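Putative glucoamylase (Bacteroides uniformis, PDB 4GL3) is probably a glycoside hydrolase of the glucoamylase type, acting on glucose-containing chains, although its true substrate is not established. Local coordinates at residues A49-I54 with K111-S116; V86-D91 with H103-K108; H243-P248 with T279-A284. One frame throughout, in Å; residues are numbered along the deposited sequence.

Interaction 1: A49-I54 with K111-S116; sequences AETATI and KTIPFS
I113 meets a flat group at the peptide between E50 and T51: its CD1 methyl stands well out of that peptide's plane, off to the side where E50 O and T51 CA lie, 4.2 Å from E50 O. The other planar group of the segment, the E50 carboxylate, turns away from I113 and is taken up elsewhere: OE2 makes a salt bridge with K108 NZ and OE1 accepts from N106 ND2. The F115 ring, further along the second segment, stacks on H103 and meets W104 edge-to-face. The touch itself is almost entirely the work of one methyl. I113 CD1 comes within 4.1 Å of T51 OG1 and lies equally near T51 CA. The side chain gets there because CG1 sits opposite the carbonyl carbon (chi1 -62°) and the chain then runs on extended (chi2 166°). The two side chains cross obliquely, with no polar bond between them. T51 and I113 belong to the outer strands, 51-53 and 112-113, of a small three-stranded antiparallel sheet. Strand 104-106 lies between them and bonds to both, M105 pairing with A52 and W104 with I113. T51 and I113 both also pack their side chains on W104 of that strand. The strand CA atoms of T51 and I113 are 7.6 Å apart, and T51 O is held by H35 NE2.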
loop_
_atom_site.group_PDB
_atom_site.type_symbol
_atom_site.label_atom_id
_atom_site.label_comp_id
_atom_site.label_asym_id
_atom_site.label_seq_id
_atom_site.Cartn_x
_atom_site.Cartn_y
_atom_site.Cartn_z
ATOM N N ALA A 49 -9.018 -12.513 -16.656
ATOM C CA ALA A 49 -10.257 -12.615 -15.891
ATOM C C ALA A 49 -9.963 -13.319 -14.538
ATOM O O ALA A 49 -10.759 -13.279 -13.630
ATOM C CB ALA A 49 -11.300 -13.377 -16.700
ATOM N N GLU A 50 -8.803 -13.961 -14.403
ATOM C CA GLU A 50 -8.566 -14.917 -13.315
ATOM C C GLU A 50 -7.669 -14.432 -12.178
ATOM O O GLU A 50 -7.625 -15.084 -11.130
ATOM C CB GLU A 50 -7.892 -16.173 -13.894
ATOM C CG GLU A 50 -8.589 -16.779 -15.114
ATOM C CD GLU A 50 -9.870 -17.498 -14.720
ATOM O OE1 GLU A 50 -9.799 -18.513 -13.993
ATOM O OE2 GLU A 50 -10.961 -17.058 -15.128
ATOM N N THR A 51 -6.905 -13.367 -12.406
ATOM C CA THR A 51 -5.833 -12.944 -11.495
ATOM C C THR A 51 -6.290 -12.083 -10.338
ATOM O O THR A 51 -6.966 -11.083 -10.544
ATOM C CB THR A 51 -4.789 -12.136 -12.263
ATOM O OG1 THR A 51 -4.433 -12.913 -13.375
ATOM C CG2 THR A 51 -3.509 -11.811 -11.389
ATOM N N ALA A 52 -5.961 -12.509 -9.129
ATOM C CA ALA A 52 -6.172 -11.722 -7.899
ATOM C C ALA A 52 -4.798 -11.369 -7.368
ATOM O O ALA A 52 -3.847 -12.166 -7.458
ATOM C CB ALA A 52 -6.939 -12.525 -6.874
ATOM N N THR A 53 -4.655 -10.173 -6.825
ATOM C CA THR A 53 -3.393 -9.778 -6.226
ATOM C C THR A 53 -3.504 -9.673 -4.720
ATOM O O THR A 53 -4.437 -9.071 -4.184
ATOM C CB THR A 53 -2.839 -8.531 -6.917
ATOM O OG1 THR A 53 -1.511 -8.292 -6.443
ATOM C CG2 THR A 53 -3.785 -7.305 -6.726
ATOM N N ILE A 54 -2.561 -10.276 -4.008
ATOM C CA ILE A 54 -2.679 -10.354 -2.538
ATOM C C ILE A 54 -2.459 -9.039 -1.818
ATOM O O ILE A 54 -3.228 -8.745 -0.881
ATOM C CB ILE A 54 -1.814 -11.505 -1.952
ATOM C CG1 ILE A 54 -2.503 -12.869 -2.277
ATOM C CG2 ILE A 54 -1.520 -11.353 -0.455
ATOM C CD1 ILE A 54 -3.763 -13.266 -1.471
ATOM N N LYS A 111 -5.485 -21.069 -6.436
ATOM C CA LYS A 111 -4.200 -21.627 -6.804
ATOM C C LYS A 111 -3.201 -20.517 -7.182
ATOM O O LYS A 111 -3.538 -19.532 -7.847
ATOM C CB LYS A 111 -4.381 -22.668 -7.937
ATOM C CG LYS A 111 -5.368 -23.794 -7.604
ATOM C CD LYS A 111 -5.046 -24.527 -6.264
ATOM C CE LYS A 111 -6.064 -25.641 -5.923
ATOM N NZ LYS A 111 -5.824 -26.231 -4.546
ATOM N N THR A 112 -1.961 -20.654 -6.741
ATOM C CA THR A 112 -0.935 -19.693 -7.067
ATOM C C THR A 112 -0.801 -19.504 -8.563
ATOM O O THR A 112 -0.859 -20.464 -9.303
ATOM C CB THR A 112 0.413 -20.140 -6.481
ATOM O OG1 THR A 112 0.296 -20.092 -5.048
ATOM C CG2 THR A 112 1.588 -19.234 -6.987
ATOM N N ILE A 113 -0.596 -18.252 -8.981
ATOM C CA ILE A 113 -0.168 -17.882 -10.371
ATOM C C ILE A 113 1.210 -17.286 -10.240
ATOM O O ILE A 113 1.382 -16.297 -9.555
ATOM C CB ILE A 113 -1.089 -16.831 -11.026
ATOM C CG1 ILE A 113 -2.494 -17.433 -11.145
ATOM C CG2 ILE A 113 -0.582 -16.428 -12.446
ATOM C CD1 ILE A 113 -3.608 -16.422 -11.457
ATOM N N PRO A 114 2.218 -17.928 -10.814
ATOM C CA PRO A 114 3.563 -17.351 -10.711
ATOM C C PRO A 114 3.657 -15.956 -11.252
ATOM O O PRO A 114 3.025 -15.637 -12.272
ATOM C CB PRO A 114 4.419 -18.290 -11.568
ATOM C CG PRO A 114 3.658 -19.573 -11.649
ATOM C CD PRO A 114 2.198 -19.178 -11.592
ATOM N N PHE A 115 4.414 -15.117 -10.542
ATOM C CA PHE A 115 4.670 -13.760 -10.972
ATOM C C PHE A 115 5.843 -13.731 -11.990
ATOM O O PHE A 115 5.847 -12.908 -12.885
ATOM C CB PHE A 115 4.938 -12.865 -9.773
ATOM C CG PHE A 115 4.973 -11.400 -10.112
ATOM C CD1 PHE A 115 3.795 -10.716 -10.427
ATOM C CD2 PHE A 115 6.172 -10.704 -10.145
ATOM C CE1 PHE A 115 3.809 -9.361 -10.754
ATOM C CE2 PHE A 115 6.178 -9.337 -10.451
ATOM C CZ PHE A 115 5.000 -8.679 -10.775
ATOM N N SER A 116 6.812 -14.631 -11.833
ATOM C CA SER A 116 7.868 -14.857 -12.804
ATOM C C SER A 116 8.322 -16.318 -12.666
ATOM O O SER A 116 7.827 -17.066 -11.822
ATOM C CB SER A 116 9.025 -13.887 -12.556
ATOM O OG SER A 116 9.648 -14.200 -11.328
#

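Interaction 2: V86-D91 with H103-K108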
loop_
_atom_site.group_PDB
_atom_site.type_symbol
_atom_site.label_atom_id
_atom_site.label_comp_id
_atom_site.label_asym_id
_atom_site.label_seq_id
_atom_site.Cartn_x
_atom_site.Cartn_y
_atom_site.Cartn_z
ATOM N N VAL A 86 -11.804 -13.746 4.164
ATOM C CA VAL A 86 -10.923 -14.443 5.105
ATOM C C VAL A 86 -11.163 -15.948 5.104
ATOM O O VAL A 86 -10.212 -16.746 5.291
ATOM C CB VAL A 86 -10.957 -13.828 6.544
ATOM C CG1 VAL A 86 -10.624 -12.364 6.460
ATOM C CG2 VAL A 86 -12.279 -14.037 7.257
ATOM N N ARG A 87 -12.392 -16.367 4.812
ATOM C CA ARG A 87 -12.610 -17.790 4.583
ATOM C C ARG A 87 -11.829 -18.312 3.362
ATOM O O ARG A 87 -11.271 -19.396 3.410
ATOM C CB ARG A 87 -14.097 -18.142 4.431
ATOM C CG ARG A 87 -14.852 -18.353 5.711
ATOM C CD ARG A 87 -16.343 -18.574 5.473
ATOM N NE ARG A 87 -17.003 -19.026 6.702
ATOM C CZ ARG A 87 -18.317 -18.931 6.966
ATOM N NH1 ARG A 87 -19.159 -18.361 6.098
ATOM N NH2 ARG A 87 -18.804 -19.386 8.133
ATOM N N PHE A 88 -11.848 -17.567 2.264
ATOM C CA PHE A 88 -11.106 -17.955 1.076
ATOM C C PHE A 88 -9.587 -18.021 1.318
ATOM O O PHE A 88 -8.912 -18.964 0.875
ATOM C CB PHE A 88 -11.401 -16.981 -0.051
ATOM C CG PHE A 88 -10.937 -17.453 -1.405
ATOM C CD1 PHE A 88 -11.768 -18.240 -2.214
ATOM C CD2 PHE A 88 -9.710 -17.064 -1.893
ATOM C CE1 PHE A 88 -11.344 -18.633 -3.467
ATOM C CE2 PHE A 88 -9.289 -17.461 -3.151
ATOM C CZ PHE A 88 -10.102 -18.233 -3.932
ATOM N N LEU A 89 -9.041 -17.021 1.993
ATOM C CA LEU A 89 -7.626 -16.967 2.242
ATOM C C LEU A 89 -7.154 -18.082 3.207
ATOM O O LEU A 89 -5.996 -18.505 3.135
ATOM C CB LEU A 89 -7.193 -15.611 2.798
ATOM C CG LEU A 89 -7.315 -14.390 1.918
ATOM C CD1 LEU A 89 -7.159 -13.122 2.739
ATOM C CD2 LEU A 89 -6.284 -14.487 0.788
ATOM N N SER A 90 -8.030 -18.519 4.120
ATOM C CA SER A 90 -7.655 -19.504 5.087
ATOM C C SER A 90 -7.965 -20.942 4.606
ATOM O O SER A 90 -7.594 -21.883 5.266
ATOM C CB SER A 90 -8.370 -19.245 6.460
ATOM O OG SER A 90 -9.778 -19.249 6.310
ATOM N N ASP A 91 -8.702 -21.105 3.514
ATOM C CA ASP A 91 -9.120 -22.421 3.056
ATOM C C ASP A 91 -7.868 -23.264 2.751
ATOM O O ASP A 91 -6.933 -22.758 2.176
ATOM C CB ASP A 91 -9.957 -22.273 1.785
ATOM C CG ASP A 91 -10.675 -23.547 1.413
ATOM O OD1 ASP A 91 -10.079 -24.605 1.159
ATOM O OD2 ASP A 91 -11.872 -23.477 1.380
ATOM N N HIS A 103 2.197 -13.665 -4.603
ATOM C CA HIS A 103 1.859 -12.326 -5.094
ATOM C C HIS A 103 0.498 -12.420 -5.819
ATOM O O HIS A 103 -0.407 -11.641 -5.546
ATOM C CB HIS A 103 2.999 -11.848 -5.971
ATOM C CG HIS A 103 2.879 -10.444 -6.500
ATOM N ND1 HIS A 103 3.977 -9.768 -7.020
ATOM C CD2 HIS A 103 1.818 -9.611 -6.645
ATOM C CE1 HIS A 103 3.585 -8.565 -7.434
ATOM N NE2 HIS A 103 2.280 -8.450 -7.226
ATOM N N TRP A 104 0.383 -13.356 -6.755
ATOM C CA TRP A 104 -0.843 -13.563 -7.525
ATOM C C TRP A 104 -1.426 -14.949 -7.255
ATOM O O TRP A 104 -0.683 -15.909 -7.118
ATOM C CB TRP A 104 -0.548 -13.471 -9.018
ATOM C CG TRP A 104 -0.323 -12.084 -9.555
ATOM C CD1 TRP A 104 -0.511 -10.923 -8.917
ATOM C CD2 TRP A 104 0.101 -11.757 -10.876
ATOM N NE1 TRP A 104 -0.233 -9.866 -9.751
ATOM C CE2 TRP A 104 0.150 -10.355 -10.962
ATOM C CE3 TRP A 104 0.444 -12.521 -11.998
ATOM C CZ2 TRP A 104 0.529 -9.675 -12.125
ATOM C CZ3 TRP A 104 0.803 -11.847 -13.177
ATOM C CH2 TRP A 104 0.849 -10.434 -13.219
HETATM N N MSE A 105 -2.746 -15.026 -7.188
HETATM C CA MSE A 105 -3.483 -16.288 -7.190
HETATM C C MSE A 105 -4.747 -16.187 -8.028
HETATM O O MSE A 105 -5.227 -15.068 -8.375
HETATM C CB MSE A 105 -3.880 -16.729 -5.755
HETATM C CG MSE A 105 -4.744 -15.792 -5.016
HETATM SE SE MSE A 105 -5.468 -16.515 -3.337
HETATM C CE MSE A 105 -3.795 -16.926 -2.482
ATOM N N ASN A 106 -5.265 -17.350 -8.394
ATOM C CA ASN A 106 -6.490 -17.401 -9.140
ATOM C C ASN A 106 -7.616 -16.992 -8.189
ATOM O O ASN A 106 -7.779 -17.607 -7.141
ATOM C CB ASN A 106 -6.670 -18.783 -9.717
ATOM C CG ASN A 106 -7.902 -18.922 -10.557
ATOM O OD1 ASN A 106 -9.026 -18.680 -10.092
ATOM N ND2 ASN A 106 -7.724 -19.384 -11.781
ATOM N N GLY A 107 -8.373 -15.958 -8.551
ATOM C CA GLY A 107 -9.432 -15.415 -7.683
ATOM C C GLY A 107 -10.685 -16.285 -7.534
ATOM O O GLY A 107 -11.527 -16.005 -6.721
ATOM N N LYS A 108 -10.789 -17.345 -8.336
ATOM C CA LYS A 108 -11.828 -18.340 -8.189
ATOM C C LYS A 108 -11.316 -19.603 -7.466
ATOM O O LYS A 108 -11.981 -20.086 -6.605
ATOM C CB LYS A 108 -12.411 -18.766 -9.544
ATOM C CG LYS A 108 -12.680 -17.650 -10.552
ATOM C CD LYS A 108 -13.259 -18.235 -11.853
ATOM C CE LYS A 108 -13.897 -17.194 -12.775
ATOM N NZ LYS A 108 -13.036 -15.994 -12.995
#
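N106 OD1 is gripped by two backbone N-H groups, K108 N at 2.8 Å in the carbonyl plane and T109 N beyond it. The first bond makes an Asx turn, which bends the chain at the end of strand 104-106, the middle strand of the small antiparallel sheet. The bend offers several backbone carbonyls to F88, on the last turn of helix 75-90. With CG anti to the backbone N (chi1 -167°), the F88 ring reaches out from the helix and meets the turn largely with its rim. K108 O lies in the ring plane, 3.5 Å from CE1, while N106 O stands 4.0 Å from CZ, also at the edge. G107 O approaches CZ obliquely and takes a hydrogen bond from S38 OG. Next to CE2, at 3.9 Å, is the selenium of selenomethionine M105, likewise at the ring's edge, 82° off its normal: a Met-aromatic contact, in which the M105 and F88 side chains run alongside one another in opposite senses. An alanine in place of F88 is likely to open a gap between helix and turn, leaving the M105 selenium and the K108 carbonyl without their aromatic neighbour. On the same helix, V86 O accepts twice from S90, one turn on: from the backbone N at 3.0 Å and from OG at 2.7 Å.

Interaction 3: H243-P248 with T279-A284; sequences HGKGGP and TLINRA
I281 turns CG1 beside its backbone N (chi1 -71°), which leaves CG2 anti to that N and sets this methyl against the CB of K245, 3.7 Å away. N282, the next residue on the helix, throws its side chain anti to the backbone N (chi1 -166°), and its amide swings toward the same loop. What they meet is a type I' beta turn, G244 to G247, lying against helix 271-288 within the putative glucoamylase family region. K245 and G246 occupy its two central positions, and the turn is closed by G247 N donating to G244 O at 2.9 Å. G246 and G247 both have positive phi values at which a CB would collide with the carbonyl oxygen before it, so only glycine fits comfortably. K245, with a positive phi of 48°, turns its CB toward the helix, while the rest of its chain leads off past Y232 and Y233. CB and the backbone carry the touch: I281 CG2 also lies 3.9 Å from K245 O. On the successive strands 227-232 and 235-239, Y232, I235 and L237 pack on I281 as well, so this buried isoleucine joins helix, strands and turn. The polar half of the contact runs through a single water. It donates to K245 O at 3.0 Å and to G247 O at 2.9 Å. Its own oxygen accepts from N282 ND2, which approaches to 3.0 Å. G247 O takes a second bond, from H278 NE2 a turn earlier on the helix. The N282 amide is fixed from both ends, since OD1 accepts from L303 N; ND2 itself stays 4.0 Å from G247 O, with the water bridging them.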
loop_
_atom_site.group_PDB
_atom_site.type_symbol
_atom_site.label_atom_id
_atom_site.label_comp_id
_atom_site.label_asym_id
_atom_site.label_seq_id
_atom_site.Cartn_x
_atom_site.Cartn_y
_atom_site.Cartn_z
ATOM N N HIS A 243 19.811 9.146 -5.931
ATOM C CA HIS A 243 19.555 9.571 -7.314
ATOM C C HIS A 243 18.042 9.717 -7.538
ATOM O O HIS A 243 17.584 10.625 -8.236
ATOM C CB HIS A 243 20.192 8.540 -8.294
ATOM C CG HIS A 243 19.979 8.832 -9.761
ATOM N ND1 HIS A 243 19.118 8.091 -10.555
ATOM C CD2 HIS A 243 20.544 9.751 -10.583
ATOM C CE1 HIS A 243 19.150 8.555 -11.793
ATOM N NE2 HIS A 243 20.004 9.564 -11.837
ATOM N N GLY A 244 17.266 8.859 -6.898
ATOM C CA GLY A 244 15.811 8.924 -7.032
ATOM C C GLY A 244 15.117 9.932 -6.141
ATOM O O GLY A 244 13.881 10.015 -6.159
ATOM N N LYS A 245 15.890 10.721 -5.383
ATOM C CA LYS A 245 15.332 11.702 -4.447
ATOM C C LYS A 245 14.241 11.079 -3.568
ATOM O O LYS A 245 13.157 11.620 -3.398
ATOM C CB LYS A 245 14.799 12.911 -5.196
ATOM C CG LYS A 245 15.808 13.495 -6.193
ATOM C CD LYS A 245 15.404 14.861 -6.715
ATOM C CE LYS A 245 16.163 15.228 -7.990
ATOM N NZ LYS A 245 17.607 15.368 -7.773
ATOM N N GLY A 246 14.547 9.927 -3.029
ATOM C CA GLY A 246 13.603 9.160 -2.181
ATOM C C GLY A 246 12.947 7.978 -2.884
ATOM O O GLY A 246 12.530 7.008 -2.243
ATOM N N GLY A 247 12.876 8.049 -4.214
ATOM C CA GLY A 247 12.271 6.997 -4.996
ATOM C C GLY A 247 10.852 7.349 -5.434
ATOM O O GLY A 247 10.365 8.459 -5.223
ATOM N N PRO A 248 10.190 6.398 -6.071
ATOM C CA PRO A 248 8.751 6.509 -6.364
ATOM C C PRO A 248 7.942 6.832 -5.089
ATOM O O PRO A 248 8.225 6.291 -3.976
ATOM C CB PRO A 248 8.378 5.125 -6.891
ATOM C CG PRO A 248 9.675 4.382 -7.112
ATOM C CD PRO A 248 10.735 5.042 -6.288
ATOM N N THR A 279 7.344 13.593 -0.042
ATOM C CA THR A 279 6.241 14.191 -0.810
ATOM C C THR A 279 6.598 15.550 -1.401
ATOM O O THR A 279 6.320 15.827 -2.571
ATOM C CB THR A 279 4.983 14.273 0.070
ATOM O OG1 THR A 279 4.640 12.954 0.519
ATOM C CG2 THR A 279 3.794 14.963 -0.655
ATOM N N LEU A 280 7.234 16.404 -0.616
ATOM C CA LEU A 280 7.479 17.800 -1.069
ATOM C C LEU A 280 8.627 17.848 -2.061
ATOM O O LEU A 280 8.619 18.621 -2.988
ATOM C CB LEU A 280 7.735 18.731 0.122
ATOM C CG LEU A 280 6.490 19.000 0.985
ATOM C CD1 LEU A 280 6.746 20.090 2.015
ATOM C CD2 LEU A 280 5.316 19.402 0.099
ATOM N N ILE A 281 9.611 16.981 -1.879
ATOM C CA ILE A 281 10.689 16.831 -2.856
ATOM C C ILE A 281 10.178 16.320 -4.229
ATOM O O ILE A 281 10.566 16.846 -5.267
ATOM C CB ILE A 281 11.801 15.937 -2.283
ATOM C CG1 ILE A 281 12.547 16.698 -1.165
ATOM C CG2 ILE A 281 12.748 15.461 -3.388
ATOM C CD1 ILE A 281 13.355 15.760 -0.242
ATOM N N ASN A 282 9.314 15.307 -4.219
ATOM C CA ASN A 282 8.700 14.765 -5.448
ATOM C C ASN A 282 7.926 15.875 -6.182
ATOM O O ASN A 282 8.099 16.122 -7.395
ATOM C CB ASN A 282 7.823 13.563 -5.037
ATOM C CG ASN A 282 7.403 12.695 -6.196
ATOM O OD1 ASN A 282 6.466 13.048 -6.927
ATOM N ND2 ASN A 282 8.060 11.517 -6.353
ATOM N N ARG A 283 7.141 16.624 -5.413
ATOM C CA ARG A 283 6.461 17.790 -5.947
ATOM C C ARG A 283 7.418 18.851 -6.469
ATOM O O ARG A 283 7.195 19.398 -7.549
ATOM C CB ARG A 283 5.520 18.399 -4.901
ATOM C CG ARG A 283 4.844 19.670 -5.361
ATOM C CD ARG A 283 3.941 20.240 -4.271
ATOM N NE ARG A 283 3.319 21.512 -4.634
ATOM C CZ ARG A 283 3.870 22.703 -4.408
ATOM N NH1 ARG A 283 5.060 22.790 -3.840
ATOM N NH2 ARG A 283 3.237 23.809 -4.738
ATOM N N ALA A 284 8.462 19.183 -5.703
ATOM C CA ALA A 284 9.424 20.211 -6.133
ATOM C C ALA A 284 10.110 19.786 -7.431
ATOM O O ALA A 284 10.342 20.627 -8.314
ATOM C CB ALA A 284 10.472 20.546 -5.046
HETATM O O HOH W 1 10.739 11.352 -5.128
#

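Interactions 1 and 2 are neighbours, their centres 10 Å apart, and both draw on the three-stranded sheet: interaction 1 joins its outer strands, while interaction 2 sets helix 75-90 against its middle strand and the turn that follows. Along the chain, interaction 2 nests inside the loop closed by interaction 1, and the two touch directly, A52 N lying 2.8 Å from M105 O. Interaction 3 comes later in series and stands apart, about 31 and 35 Å away between centres, on the opposite side of the chain's centre from interaction 2. In this probably glucoamylase-like protein two separate peripheral regions are thus each tied within themselves: the small sheet to helix 75-90, the glycine-rich turn to helix 271-288.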